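Guanine nucleotide exchange factor p115rhogef (Homo sapiens, PDB 1IAP) is a Rho guanine nucleotide exchange factor whose N-terminal RGS-like domain, the part described here, probably couples it to heterotrimeric G protein alpha subunits. Local coordinates at residues K12-L18 with Y184-V190; A20-V25 with Q112-F116; P31-C36 with V68-P72; L35-A40 with F58-F62; A51-F55 with Q94-V98. One frame throughout, in Å; residues are numbered along the deposited sequence.

Interaction 1. Residues K12-L18 with Y184-V190; sequences KRRPAHL and YMRHLGV
This buried, mainly apolar contact joins the N-terminal end of helix 15-28 to the C-terminal end of helix 171-187, bringing N-terminal and C-terminal parts of the all-helical RGS-like chain together. In 12-18 the chain passes through K12 and R13 to R14, the N-cap (phi/psi -109/95), and the helix starts at P15; L18 N bonds to R14 O at 2.8 Å. In 184-190 the helix closes with a Schellman motif: V190 N reaches M185 O (2.9 Å), G189 N reaches R186 O (3.1 Å), and G189 is the C' residue at phi/psi 86/7. The closest CA pair is P15 and L188, 6.8 Å apart. P15 packs its CB on L188 CD1 (4.0 Å) and V190 CG2 (3.7 Å). L18, with chi1 t and chi2 p, places CD2 3.4 Å from Y184 CE2, 3.7 Å from M185 CE and 4.2 Å from L188 CD1. L38 of helix 32-43 touches both L18 and Y184. K12 turns its amine away to a salt bridge with D41, but its carbonyl stays in the contact: Y184, chi1 t, donates a hydrogen bond from OH to K12 O at 2.8 Å.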
# COMPACT_ATOMS: atom_id res chain seq x y z
N LYS A 12 5.17 -4.64 -4.68
CA LYS A 12 5.51 -3.51 -3.81
C LYS A 12 6.66 -2.65 -4.32
O LYS A 12 6.79 -1.49 -3.92
CB LYS A 12 5.83 -4.02 -2.40
CG LYS A 12 7.17 -4.73 -2.30
CD LYS A 12 7.51 -5.13 -0.87
CE LYS A 12 8.95 -5.63 -0.79
NZ LYS A 12 9.31 -6.13 0.56
N ARG A 13 7.48 -3.20 -5.22
CA ARG A 13 8.63 -2.50 -5.78
C ARG A 13 8.40 -1.93 -7.18
O ARG A 13 9.25 -1.21 -7.71
CB ARG A 13 9.83 -3.44 -5.83
CG ARG A 13 10.08 -4.18 -4.53
CD ARG A 13 11.21 -5.19 -4.65
NE ARG A 13 11.38 -5.96 -3.42
CZ ARG A 13 12.09 -7.08 -3.33
NH1 ARG A 13 12.71 -7.57 -4.40
NH2 ARG A 13 12.18 -7.72 -2.17
N ARG A 14 7.26 -2.25 -7.79
CA ARG A 14 6.93 -1.79 -9.14
C ARG A 14 5.81 -0.75 -9.04
O ARG A 14 4.63 -1.09 -9.05
CB ARG A 14 6.50 -2.98 -9.99
CG ARG A 14 7.38 -4.23 -9.78
CD ARG A 14 8.49 -4.39 -10.81
NE ARG A 14 9.43 -3.27 -10.87
CZ ARG A 14 10.49 -3.13 -10.08
NH1 ARG A 14 10.77 -4.04 -9.16
NH2 ARG A 14 11.30 -2.09 -10.24
N PRO A 15 6.19 0.54 -9.01
CA PRO A 15 5.26 1.67 -8.90
C PRO A 15 4.07 1.73 -9.85
O PRO A 15 2.95 2.00 -9.42
CB PRO A 15 6.18 2.89 -9.01
CG PRO A 15 7.31 2.39 -9.85
CD PRO A 15 7.55 1.01 -9.32
N ALA A 16 4.30 1.48 -11.14
CA ALA A 16 3.22 1.53 -12.12
C ALA A 16 2.26 0.35 -11.93
O ALA A 16 1.04 0.52 -11.92
CB ALA A 16 3.78 1.52 -13.54
N HIS A 17 2.82 -0.84 -11.77
CA HIS A 17 2.03 -2.04 -11.57
C HIS A 17 1.25 -1.94 -10.26
O HIS A 17 0.07 -2.26 -10.22
CB HIS A 17 2.92 -3.28 -11.62
CG HIS A 17 3.63 -3.43 -12.93
ND1 HIS A 17 3.30 -4.39 -13.85
CD2 HIS A 17 4.58 -2.65 -13.52
CE1 HIS A 17 4.00 -4.20 -14.96
NE2 HIS A 17 4.78 -3.15 -14.78
N LEU A 18 1.89 -1.37 -9.24
CA LEU A 18 1.26 -1.18 -7.94
C LEU A 18 0.09 -0.19 -8.04
O LEU A 18 -0.96 -0.42 -7.45
CB LEU A 18 2.29 -0.72 -6.90
CG LEU A 18 1.79 -0.64 -5.46
CD1 LEU A 18 1.22 -2.00 -5.03
CD2 LEU A 18 2.93 -0.23 -4.55
N TYR A 184 3.26 6.19 0.25
CA TYR A 184 4.05 5.07 -0.20
C TYR A 184 4.72 5.30 -1.56
O TYR A 184 5.85 4.86 -1.79
CB TYR A 184 3.22 3.78 -0.23
CG TYR A 184 4.06 2.56 -0.51
CD1 TYR A 184 4.81 1.97 0.51
CD2 TYR A 184 4.14 2.01 -1.78
CE1 TYR A 184 5.64 0.88 0.25
CE2 TYR A 184 4.96 0.92 -2.05
CZ TYR A 184 5.70 0.36 -1.03
OH TYR A 184 6.51 -0.72 -1.28
N MET A 185 4.01 5.97 -2.47
CA MET A 185 4.56 6.25 -3.80
C MET A 185 5.80 7.15 -3.67
O MET A 185 6.78 6.97 -4.39
CB MET A 185 3.51 6.90 -4.70
CG MET A 185 2.51 5.91 -5.30
SD MET A 185 3.33 4.72 -6.44
CE MET A 185 2.49 3.18 -5.97
N ARG A 186 5.74 8.09 -2.75
CA ARG A 186 6.85 9.01 -2.50
C ARG A 186 8.06 8.20 -2.05
O ARG A 186 9.20 8.52 -2.38
CB ARG A 186 6.43 9.99 -1.41
CG ARG A 186 7.26 11.25 -1.29
CD ARG A 186 6.54 12.23 -0.38
NE ARG A 186 5.19 12.50 -0.87
CZ ARG A 186 4.08 12.48 -0.12
NH1 ARG A 186 4.15 12.20 1.17
NH2 ARG A 186 2.91 12.72 -0.68
N HIS A 187 7.79 7.10 -1.34
CA HIS A 187 8.83 6.19 -0.85
C HIS A 187 9.50 5.46 -2.03
O HIS A 187 10.65 5.05 -1.94
CB HIS A 187 8.20 5.18 0.11
CG HIS A 187 9.17 4.17 0.65
ND1 HIS A 187 9.24 2.88 0.19
CD2 HIS A 187 10.10 4.27 1.64
CE1 HIS A 187 10.17 2.22 0.86
NE2 HIS A 187 10.71 3.04 1.74
N LEU A 188 8.76 5.29 -3.12
CA LEU A 188 9.30 4.63 -4.31
C LEU A 188 9.91 5.64 -5.27
O LEU A 188 10.31 5.28 -6.38
CB LEU A 188 8.20 3.84 -5.02
CG LEU A 188 7.52 2.71 -4.25
CD1 LEU A 188 6.46 2.05 -5.13
CD2 LEU A 188 8.55 1.69 -3.78
N GLY A 189 9.99 6.91 -4.86
CA GLY A 189 10.56 7.94 -5.70
C GLY A 189 9.56 8.56 -6.66
O GLY A 189 9.94 9.36 -7.53
N VAL A 190 8.29 8.20 -6.51
CA VAL A 190 7.24 8.72 -7.37
C VAL A 190 6.77 10.07 -6.86
O VAL A 190 6.20 10.17 -5.77
CB VAL A 190 6.06 7.72 -7.47
CG1 VAL A 190 4.91 8.31 -8.29
CG2 VAL A 190 6.53 6.42 -8.08

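Interaction 2. Residues A20-V25 with Q112-F116; sequences ALLQHV and QLEDF
Helices 15-28 and 106-121 of the RGS-like helical bundle cross steeply here, at 103° between the short segments, with their axes 10.5 Å apart at closest approach. Both segments are regular alpha helix; L21 lies nearest F116 (CA to CA 6.9 Å). The apolar part centres on F116 (chi1 t, chi2 92°), which enters between A20, L21 and H24: CE1 is 3.7 Å from L21 CA, CZ 4.2 Å from A20 CB, and CD1 3.8 Å from L21 CD1. L21, chi1 t and chi2 p, also sets CD2 3.6 Å from L113 CD2. Between aromatic rings, F116 points its edge at the face of H24 in a T-shaped pair, centroids 5.3 Å apart and planes at 86°. A methyl meets a polar atom where V25 CG1 lies 3.4 Å from Q112 OE1, in van der Waals contact. The polar part is a His-carboxylate hydrogen bond. D115, which also forms a salt bridge with K119, has chi1 t like H24, and H24 NE2 donates to D115 OD1 at 2.9 Å.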
# COMPACT_ATOMS: atom_id res chain seq x y z
N ALA A 20 -1.85 0.38 -10.59
CA ALA A 20 -2.97 -0.28 -11.25
C ALA A 20 -3.71 -1.15 -10.24
O ALA A 20 -4.93 -1.13 -10.15
CB ALA A 20 -2.47 -1.14 -12.44
N LEU A 21 -2.93 -1.89 -9.44
CA LEU A 21 -3.49 -2.76 -8.41
C LEU A 21 -4.26 -1.92 -7.39
O LEU A 21 -5.37 -2.28 -6.99
CB LEU A 21 -2.38 -3.54 -7.71
CG LEU A 21 -2.75 -4.36 -6.47
CD1 LEU A 21 -3.72 -5.47 -6.85
CD2 LEU A 21 -1.49 -4.94 -5.84
N LEU A 22 -3.66 -0.81 -6.97
CA LEU A 22 -4.27 0.08 -5.99
C LEU A 22 -5.60 0.62 -6.49
O LEU A 22 -6.58 0.63 -5.74
CB LEU A 22 -3.34 1.25 -5.66
CG LEU A 22 -2.55 1.32 -4.34
CD1 LEU A 22 -2.87 0.17 -3.41
CD2 LEU A 22 -1.07 1.38 -4.63
N GLN A 23 -5.65 1.07 -7.75
CA GLN A 23 -6.89 1.59 -8.30
C GLN A 23 -7.97 0.52 -8.30
O GLN A 23 -9.12 0.79 -7.99
CB GLN A 23 -6.70 2.15 -9.71
CG GLN A 23 -8.02 2.66 -10.31
CD GLN A 23 -7.83 3.41 -11.60
OE1 GLN A 23 -8.66 3.32 -12.51
NE2 GLN A 23 -6.77 4.20 -11.68
N HIS A 24 -7.58 -0.70 -8.65
CA HIS A 24 -8.50 -1.83 -8.68
C HIS A 24 -9.07 -2.05 -7.28
O HIS A 24 -10.28 -1.98 -7.07
CB HIS A 24 -7.77 -3.09 -9.16
CG HIS A 24 -8.64 -4.31 -9.23
ND1 HIS A 24 -9.63 -4.47 -10.18
CD2 HIS A 24 -8.65 -5.44 -8.49
CE1 HIS A 24 -10.21 -5.64 -10.01
NE2 HIS A 24 -9.64 -6.25 -8.99
N VAL A 25 -8.18 -2.29 -6.31
CA VAL A 25 -8.56 -2.52 -4.92
C VAL A 25 -9.39 -1.37 -4.32
O VAL A 25 -10.44 -1.61 -3.72
CB VAL A 25 -7.31 -2.81 -4.05
CG1 VAL A 25 -7.68 -2.87 -2.57
CG2 VAL A 25 -6.67 -4.11 -4.48
N GLN A 112 -7.18 -10.46 -2.94
CA GLN A 112 -7.28 -9.29 -3.80
C GLN A 112 -6.29 -9.38 -4.97
O GLN A 112 -6.62 -8.99 -6.08
CB GLN A 112 -7.06 -8.02 -2.98
CG GLN A 112 -8.16 -7.78 -1.96
CD GLN A 112 -7.81 -6.73 -0.94
OE1 GLN A 112 -6.92 -5.90 -1.15
NE2 GLN A 112 -8.49 -6.76 0.20
N LEU A 113 -5.09 -9.90 -4.71
CA LEU A 113 -4.10 -10.07 -5.78
C LEU A 113 -4.61 -11.12 -6.76
O LEU A 113 -4.49 -10.97 -7.97
CB LEU A 113 -2.76 -10.51 -5.21
CG LEU A 113 -1.84 -9.41 -4.67
CD1 LEU A 113 -0.66 -10.03 -3.94
CD2 LEU A 113 -1.37 -8.54 -5.82
N GLU A 114 -5.20 -12.18 -6.21
CA GLU A 114 -5.77 -13.26 -7.01
C GLU A 114 -6.85 -12.68 -7.93
O GLU A 114 -6.83 -12.93 -9.13
CB GLU A 114 -6.38 -14.32 -6.09
CG GLU A 114 -7.09 -15.47 -6.80
CD GLU A 114 -7.72 -16.47 -5.83
OE1 GLU A 114 -7.52 -16.33 -4.60
OE2 GLU A 114 -8.42 -17.39 -6.30
N ASP A 115 -7.75 -11.89 -7.35
CA ASP A 115 -8.83 -11.28 -8.11
C ASP A 115 -8.28 -10.37 -9.21
O ASP A 115 -8.79 -10.36 -10.32
CB ASP A 115 -9.77 -10.48 -7.20
CG ASP A 115 -10.97 -9.93 -7.95
OD1 ASP A 115 -11.02 -8.71 -8.20
OD2 ASP A 115 -11.86 -10.73 -8.31
N PHE A 116 -7.25 -9.60 -8.88
CA PHE A 116 -6.64 -8.72 -9.87
C PHE A 116 -6.09 -9.53 -11.05
O PHE A 116 -6.34 -9.19 -12.20
CB PHE A 116 -5.51 -7.88 -9.25
CG PHE A 116 -4.89 -6.90 -10.21
CD1 PHE A 116 -5.38 -5.60 -10.30
CD2 PHE A 116 -3.89 -7.30 -11.09
CE1 PHE A 116 -4.86 -4.69 -11.25
CE2 PHE A 116 -3.36 -6.41 -12.04
CZ PHE A 116 -3.86 -5.10 -12.12

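Interaction 3. Residues P31-C36 with V68-P72; sequences PGPLLC and VLRVP
P31, at the N-terminal end of 31-36, sets its CG 4.2 Å from CD2 of L69 in the irregular segment 68-72. G32 makes the closest backbone approach, its CA 4.8 Å from L69 CA and 3.8 Å from L69 O; a CB here would point at the loop and come within 3.0 Å of that carbonyl, so the absence of a side chain lets the two backbones meet. G32 C also rests 3.4 Å from V71 CG1. That methyl continues along P33, 3.6 Å from P33 N. L35 (mt) meets the mt side chain of L69, CD1 to CD1, at 4.0 Å. C36, chi1 t, sets CB 3.8 Å from V71 CG1. The loop runs from L69 through R70 (phi/psi -56/128) to an extended V71 (-103/157), which sends L69 and V71 inward and R70 away. Backbone hydrogen bonding between V71 and F62 fastens it to helix 48-63. This is loop-on-helix packing within the RGS-like domain, the link between helices 48-63 and 75-81 covering the N-terminal turn of helix 32-43.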
# COMPACT_ATOMS: atom_id res chain seq x y z
N PRO A 31 -9.55 -0.93 0.88
CA PRO A 31 -8.14 -0.60 0.68
C PRO A 31 -7.23 -0.74 1.90
O PRO A 31 -6.01 -0.86 1.75
CB PRO A 31 -8.21 0.85 0.20
CG PRO A 31 -9.36 1.38 0.98
CD PRO A 31 -10.38 0.28 0.84
N GLY A 32 -7.82 -0.71 3.09
CA GLY A 32 -7.05 -0.80 4.33
C GLY A 32 -5.94 -1.84 4.40
O GLY A 32 -4.78 -1.49 4.59
N PRO A 33 -6.27 -3.13 4.24
CA PRO A 33 -5.30 -4.24 4.30
C PRO A 33 -4.06 -4.08 3.42
O PRO A 33 -2.94 -4.26 3.90
CB PRO A 33 -6.15 -5.44 3.89
CG PRO A 33 -7.49 -5.10 4.45
CD PRO A 33 -7.63 -3.65 4.04
N LEU A 34 -4.26 -3.77 2.14
CA LEU A 34 -3.13 -3.60 1.23
C LEU A 34 -2.30 -2.38 1.60
O LEU A 34 -1.09 -2.46 1.63
CB LEU A 34 -3.61 -3.48 -0.22
CG LEU A 34 -2.56 -3.27 -1.32
CD1 LEU A 34 -1.51 -4.39 -1.33
CD2 LEU A 34 -3.24 -3.18 -2.68
N LEU A 35 -2.97 -1.27 1.91
CA LEU A 35 -2.27 -0.04 2.27
C LEU A 35 -1.45 -0.23 3.55
O LEU A 35 -0.35 0.31 3.68
CB LEU A 35 -3.26 1.11 2.45
CG LEU A 35 -3.99 1.54 1.17
CD1 LEU A 35 -5.06 2.56 1.51
CD2 LEU A 35 -3.00 2.10 0.15
N CYS A 36 -2.00 -1.01 4.47
CA CYS A 36 -1.34 -1.30 5.74
C CYS A 36 -0.04 -2.07 5.50
O CYS A 36 1.01 -1.71 6.05
CB CYS A 36 -2.29 -2.11 6.63
SG CYS A 36 -1.58 -2.67 8.18
N VAL A 68 -10.16 5.43 9.88
CA VAL A 68 -10.97 5.26 8.67
C VAL A 68 -10.53 4.04 7.88
O VAL A 68 -11.35 3.38 7.24
CB VAL A 68 -10.86 6.49 7.74
CG1 VAL A 68 -12.09 6.58 6.86
CG2 VAL A 68 -10.66 7.76 8.55
N LEU A 69 -9.24 3.73 7.94
CA LEU A 69 -8.68 2.60 7.22
C LEU A 69 -8.34 1.45 8.16
O LEU A 69 -7.45 0.65 7.87
CB LEU A 69 -7.42 3.03 6.45
CG LEU A 69 -7.52 4.14 5.40
CD1 LEU A 69 -6.14 4.39 4.84
CD2 LEU A 69 -8.49 3.76 4.28
N ARG A 70 -9.08 1.35 9.26
CA ARG A 70 -8.83 0.31 10.25
C ARG A 70 -8.87 -1.08 9.64
O ARG A 70 -9.81 -1.42 8.91
CB ARG A 70 -9.83 0.39 11.40
CG ARG A 70 -9.45 -0.50 12.59
CD ARG A 70 -10.37 -0.26 13.78
NE ARG A 70 -9.73 -0.65 15.03
CZ ARG A 70 -10.05 -1.72 15.75
NH1 ARG A 70 -11.03 -2.53 15.35
NH2 ARG A 70 -9.38 -1.99 16.86
N VAL A 71 -7.82 -1.85 9.90
CA VAL A 71 -7.71 -3.22 9.41
C VAL A 71 -8.03 -4.14 10.59
O VAL A 71 -7.95 -3.71 11.75
CB VAL A 71 -6.28 -3.53 8.90
CG1 VAL A 71 -5.90 -2.59 7.76
CG2 VAL A 71 -5.26 -3.43 10.03
N PRO A 72 -8.47 -5.38 10.32
CA PRO A 72 -8.77 -6.30 11.41
C PRO A 72 -7.48 -6.61 12.19
O PRO A 72 -6.54 -7.21 11.66
CB PRO A 72 -9.33 -7.53 10.69
CG PRO A 72 -8.73 -7.44 9.31
CD PRO A 72 -8.81 -5.97 9.01

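Interaction 4. Residues L35-A40 with F58-F62; sequences LCCLHA and FYHSF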
# COMPACT_ATOMS: atom_id res chain seq x y z
N LEU A 35 -2.97 -1.27 1.91
CA LEU A 35 -2.27 -0.04 2.27
C LEU A 35 -1.45 -0.23 3.55
O LEU A 35 -0.35 0.31 3.68
CB LEU A 35 -3.26 1.11 2.45
CG LEU A 35 -3.99 1.54 1.17
CD1 LEU A 35 -5.06 2.56 1.51
CD2 LEU A 35 -3.00 2.10 0.15
N CYS A 36 -2.00 -1.01 4.47
CA CYS A 36 -1.34 -1.30 5.74
C CYS A 36 -0.04 -2.07 5.50
O CYS A 36 1.01 -1.71 6.05
CB CYS A 36 -2.29 -2.11 6.63
SG CYS A 36 -1.58 -2.67 8.18
N CYS A 37 -0.10 -3.08 4.65
CA CYS A 37 1.08 -3.89 4.32
C CYS A 37 2.17 -3.05 3.66
O CYS A 37 3.35 -3.23 3.95
CB CYS A 37 0.69 -5.05 3.40
SG CYS A 37 -0.22 -6.39 4.20
N LEU A 38 1.78 -2.13 2.78
CA LEU A 38 2.74 -1.28 2.10
C LEU A 38 3.43 -0.33 3.09
O LEU A 38 4.65 -0.16 3.04
CB LEU A 38 2.06 -0.48 0.98
CG LEU A 38 1.37 -1.27 -0.14
CD1 LEU A 38 0.71 -0.32 -1.15
CD2 LEU A 38 2.38 -2.17 -0.84
N HIS A 39 2.65 0.26 4.00
CA HIS A 39 3.22 1.18 4.98
C HIS A 39 4.11 0.46 5.99
O HIS A 39 5.07 1.03 6.50
CB HIS A 39 2.12 1.95 5.69
CG HIS A 39 1.51 3.04 4.87
ND1 HIS A 39 0.93 4.15 5.42
CD2 HIS A 39 1.40 3.18 3.52
CE1 HIS A 39 0.48 4.94 4.45
NE2 HIS A 39 0.76 4.37 3.29
N ALA A 40 3.78 -0.81 6.26
CA ALA A 40 4.55 -1.62 7.19
C ALA A 40 5.92 -1.93 6.60
O ALA A 40 6.92 -1.96 7.32
CB ALA A 40 3.81 -2.91 7.49
N PHE A 58 1.17 4.92 11.59
CA PHE A 58 0.68 3.62 11.15
C PHE A 58 -0.41 3.17 12.11
O PHE A 58 -1.44 2.64 11.69
CB PHE A 58 1.85 2.63 11.13
CG PHE A 58 1.46 1.21 10.79
CD1 PHE A 58 1.50 0.76 9.48
CD2 PHE A 58 1.13 0.31 11.80
CE1 PHE A 58 1.21 -0.57 9.17
CE2 PHE A 58 0.84 -1.02 11.50
CZ PHE A 58 0.88 -1.46 10.18
N TYR A 59 -0.18 3.40 13.41
CA TYR A 59 -1.16 3.04 14.43
C TYR A 59 -2.45 3.82 14.23
O TYR A 59 -3.53 3.25 14.15
CB TYR A 59 -0.60 3.30 15.84
CG TYR A 59 -1.63 3.20 16.93
CD1 TYR A 59 -2.01 1.96 17.46
CD2 TYR A 59 -2.25 4.34 17.43
CE1 TYR A 59 -3.00 1.87 18.44
CE2 TYR A 59 -3.23 4.26 18.41
CZ TYR A 59 -3.60 3.03 18.91
OH TYR A 59 -4.58 2.96 19.87
N HIS A 60 -2.32 5.15 14.12
CA HIS A 60 -3.49 6.00 13.95
C HIS A 60 -4.27 5.77 12.66
O HIS A 60 -5.48 5.97 12.62
CB HIS A 60 -3.09 7.47 14.09
CG HIS A 60 -2.68 7.86 15.48
ND1 HIS A 60 -3.56 7.85 16.54
CD2 HIS A 60 -1.49 8.23 15.99
CE1 HIS A 60 -2.93 8.20 17.64
NE2 HIS A 60 -1.66 8.43 17.34
N SER A 61 -3.57 5.33 11.62
CA SER A 61 -4.19 5.08 10.32
C SER A 61 -4.84 3.70 10.15
O SER A 61 -5.90 3.60 9.52
CB SER A 61 -3.17 5.27 9.20
OG SER A 61 -2.80 6.63 9.06
N PHE A 62 -4.23 2.67 10.72
CA PHE A 62 -4.74 1.31 10.53
C PHE A 62 -5.15 0.49 11.74
O PHE A 62 -5.89 -0.49 11.59
CB PHE A 62 -3.71 0.48 9.74
CG PHE A 62 -3.21 1.15 8.50
CD1 PHE A 62 -1.94 1.71 8.46
CD2 PHE A 62 -4.01 1.22 7.36
CE1 PHE A 62 -1.47 2.34 7.30
CE2 PHE A 62 -3.56 1.85 6.21
CZ PHE A 62 -2.28 2.41 6.18
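Two phenylalanine side chains, one turn apart on 58-62, fill the space in front of C36 and H39. F62 adopts chi1 m (-50°) and lays its ring against the backbone of 35-40: C36 CA sits 3.8 Å from the ring centroid, 6° off the normal, a CH-pi contact almost directly over the face. The same ring has CE2 3.8 Å from L35 CB and turns its edge to the face of H39 in an offset edge-to-face pair (centroids 5.3 Å apart, planes at 86°), with CE1 3.5 Å from H39 ND1. H39, chi1 m, hydrogen-bonds through NE2 to the A180 carbonyl of helix 171-187. Helices 32-43 and 48-63 are consecutive in the RGS-like bundle and form an antiparallel hairpin here, 175° between the segment directions and 10.9 Å between axes, with C36 opposite F62 and H39 opposite F58. A wider pi-type turn spans 59-62. F58 instead has chi1 t and directs its edge at C36 O, 3.3 Å from CE1; A40 CB packs 3.9 Å from F58 CE1. C36, also t, puts its sulfur close to both rings: SG is 4.4 Å from the F58 centroid and 4.7 Å from the F62 centroid, oblique in each case.

Interaction 5. Residues A51-F55 with Q94-V98; sequences AKKAF and QRRFV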
# COMPACT_ATOMS: atom_id res chain seq x y z
N ALA A 51 11.33 5.48 12.30
CA ALA A 51 10.40 4.36 12.37
C ALA A 51 9.46 4.47 13.58
O ALA A 51 8.33 3.97 13.55
CB ALA A 51 11.16 3.04 12.42
N LYS A 52 9.93 5.13 14.64
CA LYS A 52 9.12 5.31 15.84
C LYS A 52 7.94 6.24 15.54
O LYS A 52 6.81 5.95 15.92
CB LYS A 52 9.96 5.89 16.98
CG LYS A 52 9.29 5.82 18.34
CD LYS A 52 9.22 4.38 18.84
CE LYS A 52 8.44 4.27 20.15
NZ LYS A 52 6.99 4.54 19.95
N LYS A 53 8.23 7.36 14.89
CA LYS A 53 7.21 8.33 14.53
C LYS A 53 6.28 7.75 13.46
O LYS A 53 5.07 7.97 13.49
CB LYS A 53 7.84 9.62 14.00
CG LYS A 53 8.66 10.40 15.02
CD LYS A 53 9.29 11.62 14.39
CE LYS A 53 10.11 12.40 15.40
NZ LYS A 53 10.80 13.57 14.78
N ALA A 54 6.87 7.02 12.52
CA ALA A 54 6.12 6.39 11.44
C ALA A 54 5.17 5.32 11.97
O ALA A 54 4.09 5.10 11.41
CB ALA A 54 7.08 5.79 10.43
N PHE A 55 5.57 4.65 13.05
CA PHE A 55 4.73 3.62 13.64
C PHE A 55 3.49 4.22 14.29
O PHE A 55 2.42 3.63 14.25
CB PHE A 55 5.51 2.78 14.66
CG PHE A 55 4.67 1.77 15.37
CD1 PHE A 55 4.20 0.64 14.70
CD2 PHE A 55 4.27 1.98 16.69
CE1 PHE A 55 3.34 -0.25 15.33
CE2 PHE A 55 3.41 1.09 17.33
CZ PHE A 55 2.95 -0.03 16.65
N GLN A 94 7.85 -3.21 18.70
CA GLN A 94 7.26 -2.50 17.56
C GLN A 94 7.30 -3.39 16.31
O GLN A 94 6.33 -3.47 15.57
CB GLN A 94 8.03 -1.20 17.32
CG GLN A 94 7.48 -0.33 16.21
CD GLN A 94 8.27 0.94 16.02
OE1 GLN A 94 8.30 1.80 16.91
NE2 GLN A 94 8.92 1.08 14.87
N ARG A 95 8.44 -4.05 16.08
CA ARG A 95 8.58 -4.94 14.94
C ARG A 95 7.60 -6.11 15.05
O ARG A 95 7.04 -6.55 14.06
CB ARG A 95 10.01 -5.47 14.83
CG ARG A 95 11.06 -4.40 14.62
CD ARG A 95 12.45 -5.00 14.47
NE ARG A 95 13.50 -4.02 14.78
CZ ARG A 95 13.78 -2.96 14.04
NH1 ARG A 95 13.11 -2.72 12.92
NH2 ARG A 95 14.73 -2.11 14.44
N ARG A 96 7.40 -6.60 16.28
CA ARG A 96 6.48 -7.72 16.51
C ARG A 96 5.05 -7.31 16.17
O ARG A 96 4.34 -8.06 15.50
CB ARG A 96 6.54 -8.19 17.97
CG ARG A 96 7.87 -8.77 18.39
CD ARG A 96 7.79 -9.36 19.79
NE ARG A 96 9.10 -9.75 20.31
CZ ARG A 96 9.30 -10.69 21.23
NH1 ARG A 96 8.28 -11.36 21.74
NH2 ARG A 96 10.53 -10.95 21.64
N PHE A 97 4.63 -6.15 16.65
CA PHE A 97 3.29 -5.63 16.38
C PHE A 97 3.07 -5.49 14.87
O PHE A 97 2.03 -5.90 14.35
CB PHE A 97 3.06 -4.28 17.05
CG PHE A 97 2.84 -4.36 18.54
CD1 PHE A 97 2.39 -5.54 19.13
CD2 PHE A 97 3.06 -3.26 19.35
CE1 PHE A 97 2.17 -5.62 20.50
CE2 PHE A 97 2.85 -3.32 20.72
CZ PHE A 97 2.40 -4.50 21.30
N VAL A 98 4.05 -4.92 14.19
CA VAL A 98 3.97 -4.73 12.74
C VAL A 98 3.88 -6.07 12.01
O VAL A 98 2.99 -6.27 11.18
CB VAL A 98 5.18 -3.92 12.20
CG1 VAL A 98 5.16 -3.88 10.68
CG2 VAL A 98 5.13 -2.51 12.75
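Both segments are regular alpha helix; they point in the same general direction and cross at 40°. Their axes come no nearer than 11.8 Å, and the closest CA pair, F55 and Q94, is 7.7 Å apart; long side chains bridge the gap. Q94, with chi1 and chi2 both t, stretches straight across. Its CG lies over the face of the F55 ring, 3.9 Å from the centroid and 22° off the normal, a CH-pi contact, and its CD is 3.6 Å from F55 CB. The amide at its tip reaches the other backbone, with NE2 3.2 Å from A51 O, while OE1 faces K52 CD at 3.4 Å. K52 carries its amine on to the carbonyl of A86. F55, chi1 t, extends its ring along 94-98, CD1 3.8 Å from V98 CG2 and CZ 4.2 Å from F97 CD2. The contact packs helices 48-63 and 91-103, which are not consecutive, against each other in the helical bundle of the RGS-like domain.

In the fold
All five contacts lie in one RGS-like helical domain, and helix 32-43 runs through its middle. Interactions 3 and 4 share L35 and C36 on that helix and have centres about 7 Å apart; interaction 5 uses the earlier part of helix 48-63, about 10 Å between centres from interaction 4, which it touches through A40 and V98. Interactions 1 and 2 both use helix 15-28 and meet through M185 and L22, while L34 and L38 of helix 32-43 pack against them. Interactions 2 and 5 are farthest apart, about 26 Å between centres, on opposite sides of the chain's centre. Along the chain, interaction 1 encloses all the others, so an early and a late part of the chain are joined around the intervening helices.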